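Local coordinates for protein Amy13K (Eubacterium rectale DSM 17629, PDB 6B15) that probably binds starch through two carbohydrate-binding modules of family 26, as part of an amylase system of a gut bacterium, at residues 54-59 and 72-77; 128-133 and 151-156. All coordinates share one frame; numbering follows the deposited sequence.

Overall arrangement
Both contacts sit in beta-sandwich modules of the same type, strung one after the other along the chain. In the first module the chain runs through strands 2-8, 16-20, 33-37 and 44-50 before strand 57-62 turns back into 73-75; contact 1 closes that hairpin, whose second strand is one edge of its sheet. The chain then crosses to the second module, where contact 2 closes the loop that holds strand 139-143, bringing residues 128-133 onto strand 150-157. The two neither nest nor cross: contact 1 is complete before contact 2 begins. Their centres lie about 34 Å apart, on opposite sides of the centre of the chain, with nearest atoms about 24 Å apart.

Contact 1 of 2, residues 54-59 and 72-77; sequences STDYSL and DVTLST
Leu59 lays its CB against CG of Leu75, 4.0 Å away, and the two side chains cross at a slant on one face of the sheet. Leu59 CG, anti to the backbone N (chi1 168°), carries CD2 toward CD2 of Leu75, while the strand pairing sets Leu59 CB beside CG2 of Val73, directly across. Ile5 of strand 2-8 touches both leucines, and Tyr85 of strand 82-87 packs on Leu75, so this face belongs to the interior of the module. Tyr57 points to the same face but serves the loop end: Thr77 meets its ring at the edge, near the ring plane and roughly at right angles, with OG1 3.2 Å from CD1. Thr77 OG1 donates to Thr55 O over 2.9 Å, arriving in the carbonyl plane on a lone pair. Thr55 OG1 lies above one face of the ring, towards the rim, and the phenol OH bonds to Asp52 O.

The frame is an antiparallel beta hairpin at the margin of a starch-binding module of family 26. Tyr57 with Leu75 and Leu59 with Val73 are its hydrogen-bonded pairs; Leu75 N reaches Tyr57 O at 2.7 Å and 175°, almost straight.

On the other face, Ser58 and Thr74 form the non-hydrogen-bonded pair. One water joins Ser58 OG (2.8 Å) to Thr74 OG1 and donates to Asp72 OD2 at 3.1 Å. Further along, Asp56 rests its CB on Leu75 O, 3.4 Å away, while its OD1 accepts from Lys78 N just beyond the inverse gamma turn centred on Ser76.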
loop_
_atom_site.group_PDB
_atom_site.type_symbol
_atom_site.label_atom_id
_atom_site.label_comp_id
_atom_site.label_asym_id
_atom_site.label_seq_id
_atom_site.Cartn_x
_atom_site.Cartn_y
_atom_site.Cartn_z
ATOM N N SER A 54 17.518 2.333 -13.040
ATOM C CA SER A 54 18.652 2.653 -13.896
ATOM C C SER A 54 18.441 3.982 -14.619
ATOM O O SER A 54 19.400 4.610 -15.067
ATOM C CB SER A 54 18.883 1.536 -14.917
ATOM O OG SER A 54 19.264 0.331 -14.277
ATOM N N THR A 55 17.184 4.404 -14.723
ATOM C CA THR A 55 16.831 5.600 -15.481
ATOM C C THR A 55 15.726 6.404 -14.808
ATOM O O THR A 55 15.132 5.966 -13.821
ATOM C CB THR A 55 16.357 5.239 -16.907
ATOM O OG1 THR A 55 15.079 4.594 -16.842
ATOM C CG2 THR A 55 17.349 4.312 -17.597
ATOM N N ASP A 56 15.467 7.590 -15.350
ATOM C CA ASP A 56 14.262 8.343 -15.026
ATOM C C ASP A 56 13.125 7.817 -15.892
ATOM O O ASP A 56 13.340 6.971 -16.761
ATOM C CB ASP A 56 14.460 9.843 -15.266
ATOM C CG ASP A 56 15.401 10.482 -14.261
ATOM O OD1 ASP A 56 15.463 10.006 -13.108
ATOM O OD2 ASP A 56 16.073 11.468 -14.624
ATOM N N TYR A 57 11.919 8.321 -15.654
ATOM C CA TYR A 57 10.764 7.964 -16.466
ATOM C C TYR A 57 9.859 9.169 -16.661
ATOM O O TYR A 57 9.921 10.133 -15.897
ATOM C CB TYR A 57 9.975 6.822 -15.821
ATOM C CG TYR A 57 10.740 5.524 -15.713
ATOM C CD1 TYR A 57 11.504 5.238 -14.590
ATOM C CD2 TYR A 57 10.692 4.580 -16.729
ATOM C CE1 TYR A 57 12.204 4.051 -14.484
ATOM C CE2 TYR A 57 11.389 3.392 -16.634
ATOM C CZ TYR A 57 12.143 3.132 -15.509
ATOM O OH TYR A 57 12.837 1.947 -15.408
ATOM N N SER A 58 9.019 9.104 -17.687
ATOM C CA SER A 58 8.021 10.134 -17.938
ATOM C C SER A 58 6.650 9.626 -17.509
ATOM O O SER A 58 6.349 8.442 -17.656
ATOM C CB SER A 58 8.012 10.530 -19.415
ATOM O OG SER A 58 9.247 11.118 -19.791
ATOM N N LEU A 59 5.832 10.529 -16.971
ATOM C CA LEU A 59 4.488 10.197 -16.504
ATOM C C LEU A 59 3.425 10.976 -17.272
ATOM O O LEU A 59 3.445 12.206 -17.287
ATOM C CB LEU A 59 4.357 10.487 -15.005
ATOM C CG LEU A 59 2.942 10.456 -14.414
ATOM C CD1 LEU A 59 2.343 9.063 -14.514
ATOM C CD2 LEU A 59 2.955 10.938 -12.973
ATOM N N ASP A 72 3.259 15.378 -20.289
ATOM C CA ASP A 72 4.166 14.466 -19.611
ATOM C C ASP A 72 5.093 15.215 -18.656
ATOM O O ASP A 72 5.599 16.290 -18.981
ATOM C CB ASP A 72 4.983 13.670 -20.630
ATOM C CG ASP A 72 5.690 14.556 -21.634
ATOM O OD1 ASP A 72 5.049 14.962 -22.627
ATOM O OD2 ASP A 72 6.889 14.843 -21.432
ATOM N N VAL A 73 5.282 14.644 -17.469
ATOM C CA VAL A 73 6.231 15.164 -16.488
ATOM C C VAL A 73 7.261 14.092 -16.158
ATOM O O VAL A 73 6.972 12.897 -16.237
ATOM C CB VAL A 73 5.530 15.623 -15.193
ATOM C CG1 VAL A 73 4.600 16.787 -15.483
ATOM C CG2 VAL A 73 4.765 14.469 -14.547
ATOM N N THR A 74 8.461 14.523 -15.787
ATOM C CA THR A 74 9.551 13.598 -15.503
ATOM C C THR A 74 9.528 13.131 -14.051
ATOM O O THR A 74 9.328 13.928 -13.131
ATOM C CB THR A 74 10.917 14.246 -15.807
ATOM O OG1 THR A 74 10.964 14.636 -17.184
ATOM C CG2 THR A 74 12.060 13.276 -15.527
ATOM N N LEU A 75 9.725 11.829 -13.861
ATOM C CA LEU A 75 9.879 11.245 -12.534
ATOM C C LEU A 75 11.357 10.971 -12.272
ATOM O O LEU A 75 11.979 10.161 -12.959
ATOM C CB LEU A 75 9.064 9.956 -12.403
ATOM C CG LEU A 75 7.552 10.075 -12.627
ATOM C CD1 LEU A 75 6.882 8.722 -12.440
ATOM C CD2 LEU A 75 6.931 11.103 -11.696
ATOM N N SER A 76 11.909 11.657 -11.278
ATOM C CA SER A 76 13.328 11.552 -10.955
ATOM C C SER A 76 13.623 10.291 -10.147
ATOM O O SER A 76 13.940 10.365 -8.960
ATOM C CB SER A 76 13.780 12.789 -10.179
ATOM O OG SER A 76 12.989 12.974 -9.017
ATOM N N THR A 77 13.528 9.138 -10.801
ATOM C CA THR A 77 13.652 7.850 -10.125
ATOM C C THR A 77 15.074 7.292 -10.137
ATOM O O THR A 77 15.403 6.413 -9.340
ATOM C CB THR A 77 12.726 6.802 -10.767
ATOM O OG1 THR A 77 12.937 6.786 -12.185
ATOM C CG2 THR A 77 11.268 7.122 -10.477
HETATM O O HOH W 1 8.777 13.771 -19.226
#

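Contact 2 of 2, residues 128-133 and 151-156; sequences TGAGVG and YDVVYT
Tyr155 pushes its ring into the bend of residues 129-132, sliding oppositely past Val132, whose CG2 sits at the ring edge 3.6 Å from CE1. Its CG, anti to the carbonyl carbon (chi1 -71°), brings the ring to the turn although CB does not point that way. Gly129, with no side chain, lets its CA come to 3.7 Å from CD1 of Tyr155. At the far end Gly131 N gives Tyr155 OH a weak bond, 3.0 Å, bent to 123°; the stronger partner of that hydroxyl is Asn118 OD1. Ala130 CB touches CG2 of Val153 at 4.2 Å.

Residues 129-132 make a type I beta turn in a loop lying against strand 150-157 of the second family 26 module. An alanine in place of Tyr155 would probably open a gap beneath this turn and leave Asn118 OD1 without its phenol donor. Beyond the ring, Thr128 and Thr156 pair in a single antiparallel bridge: Thr128 N to Thr156 O is 2.9 Å, and Thr128 O takes Thr156 N at 3.0 Å. A water accepts from Ala130 N and Val154 N, linking turn to strand. From outside the two segments, Phe163 meets the tyrosine ring with planes at about 70°, and Met120 touches both Val132 and Tyr155.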
loop_
_atom_site.group_PDB
_atom_site.type_symbol
_atom_site.label_atom_id
_atom_site.label_comp_id
_atom_site.label_asym_id
_atom_site.label_seq_id
_atom_site.Cartn_x
_atom_site.Cartn_y
_atom_site.Cartn_z
ATOM N N THR A 128 -2.396 4.640 15.386
ATOM C CA THR A 128 -3.752 4.194 15.683
ATOM C C THR A 128 -4.008 2.889 14.935
ATOM O O THR A 128 -3.505 2.695 13.830
ATOM C CB THR A 128 -4.812 5.231 15.278
ATOM O OG1 THR A 128 -4.761 5.441 13.862
ATOM C CG2 THR A 128 -4.580 6.554 16.000
ATOM N N GLY A 129 -4.789 2.001 15.537
ATOM C CA GLY A 129 -5.055 0.699 14.956
ATOM C C GLY A 129 -5.489 -0.281 16.024
ATOM O O GLY A 129 -5.408 0.020 17.215
ATOM N N ALA A 130 -5.944 -1.456 15.598
ATOM C CA ALA A 130 -6.492 -2.451 16.513
ATOM C C ALA A 130 -5.524 -2.813 17.639
ATOM O O ALA A 130 -5.914 -2.869 18.805
ATOM C CB ALA A 130 -6.885 -3.704 15.743
ATOM N N GLY A 131 -4.262 -3.045 17.288
ATOM C CA GLY A 131 -3.282 -3.531 18.242
ATOM C C GLY A 131 -2.573 -2.466 19.062
ATOM O O GLY A 131 -1.797 -2.801 19.957
ATOM N N VAL A 132 -2.819 -1.194 18.763
ATOM C CA VAL A 132 -2.205 -0.102 19.521
ATOM C C VAL A 132 -2.975 0.142 20.818
ATOM O O VAL A 132 -4.152 0.490 20.749
ATOM C CB VAL A 132 -2.184 1.228 18.738
ATOM C CG1 VAL A 132 -1.208 2.198 19.395
ATOM C CG2 VAL A 132 -1.813 1.008 17.282
ATOM N N GLY A 133 -2.375 -0.037 21.997
ATOM C CA GLY A 133 -1.100 -0.697 22.225
ATOM C C GLY A 133 -1.428 -1.754 23.261
ATOM O O GLY A 133 -1.107 -1.618 24.442
ATOM N N TYR A 151 -8.310 -11.434 6.899
ATOM C CA TYR A 151 -8.618 -10.480 7.960
ATOM C C TYR A 151 -7.674 -9.288 7.855
ATOM O O TYR A 151 -6.487 -9.454 7.579
ATOM C CB TYR A 151 -8.509 -11.141 9.337
ATOM C CG TYR A 151 -9.643 -12.098 9.643
ATOM C CD1 TYR A 151 -9.698 -13.353 9.051
ATOM C CD2 TYR A 151 -10.658 -11.744 10.523
ATOM C CE1 TYR A 151 -10.734 -14.229 9.326
ATOM C CE2 TYR A 151 -11.697 -12.615 10.804
ATOM C CZ TYR A 151 -11.729 -13.856 10.203
ATOM O OH TYR A 151 -12.759 -14.728 10.478
ATOM N N ASP A 152 -8.210 -8.088 8.075
ATOM C CA ASP A 152 -7.461 -6.853 7.866
ATOM C C ASP A 152 -7.105 -6.134 9.167
ATOM O O ASP A 152 -7.907 -6.076 10.099
ATOM C CB ASP A 152 -8.266 -5.899 6.977
ATOM C CG ASP A 152 -8.587 -6.493 5.619
ATOM O OD1 ASP A 152 -7.830 -7.374 5.158
ATOM O OD2 ASP A 152 -9.595 -6.077 5.011
ATOM N N VAL A 153 -5.891 -5.590 9.213
ATOM C CA VAL A 153 -5.504 -4.634 10.244
ATOM C C VAL A 153 -4.877 -3.417 9.565
ATOM O O VAL A 153 -4.123 -3.555 8.599
ATOM C CB VAL A 153 -4.523 -5.247 11.275
ATOM C CG1 VAL A 153 -3.174 -5.582 10.639
ATOM C CG2 VAL A 153 -4.343 -4.305 12.455
ATOM N N VAL A 154 -5.208 -2.229 10.063
ATOM C CA VAL A 154 -4.708 -0.982 9.495
ATOM C C VAL A 154 -4.051 -0.136 10.579
ATOM O O VAL A 154 -4.689 0.220 11.570
ATOM C CB VAL A 154 -5.837 -0.168 8.826
ATOM C CG1 VAL A 154 -5.292 1.123 8.217
ATOM C CG2 VAL A 154 -6.534 -1.002 7.760
ATOM N N TYR A 155 -2.772 0.176 10.383
ATOM C CA TYR A 155 -2.028 1.005 11.322
ATOM C C TYR A 155 -1.645 2.338 10.688
ATOM O O TYR A 155 -0.893 2.389 9.713
ATOM C CB TYR A 155 -0.790 0.261 11.823
ATOM C CG TYR A 155 -1.144 -0.872 12.756
ATOM C CD1 TYR A 155 -1.686 -0.615 14.008
ATOM C CD2 TYR A 155 -0.950 -2.197 12.385
ATOM C CE1 TYR A 155 -2.023 -1.640 14.865
ATOM C CE2 TYR A 155 -1.280 -3.232 13.238
ATOM C CZ TYR A 155 -1.818 -2.945 14.478
ATOM O OH TYR A 155 -2.157 -3.960 15.341
ATOM N N THR A 156 -2.188 3.410 11.260
ATOM C CA THR A 156 -1.994 4.766 10.761
ATOM C C THR A 156 -1.045 5.539 11.668
ATOM O O THR A 156 -1.296 5.663 12.866
ATOM C CB THR A 156 -3.335 5.523 10.672
ATOM O OG1 THR A 156 -4.245 4.797 9.837
ATOM C CG2 THR A 156 -3.134 6.925 10.107
HETATM O O HOH W 2 -6.835 -1.663 12.721
#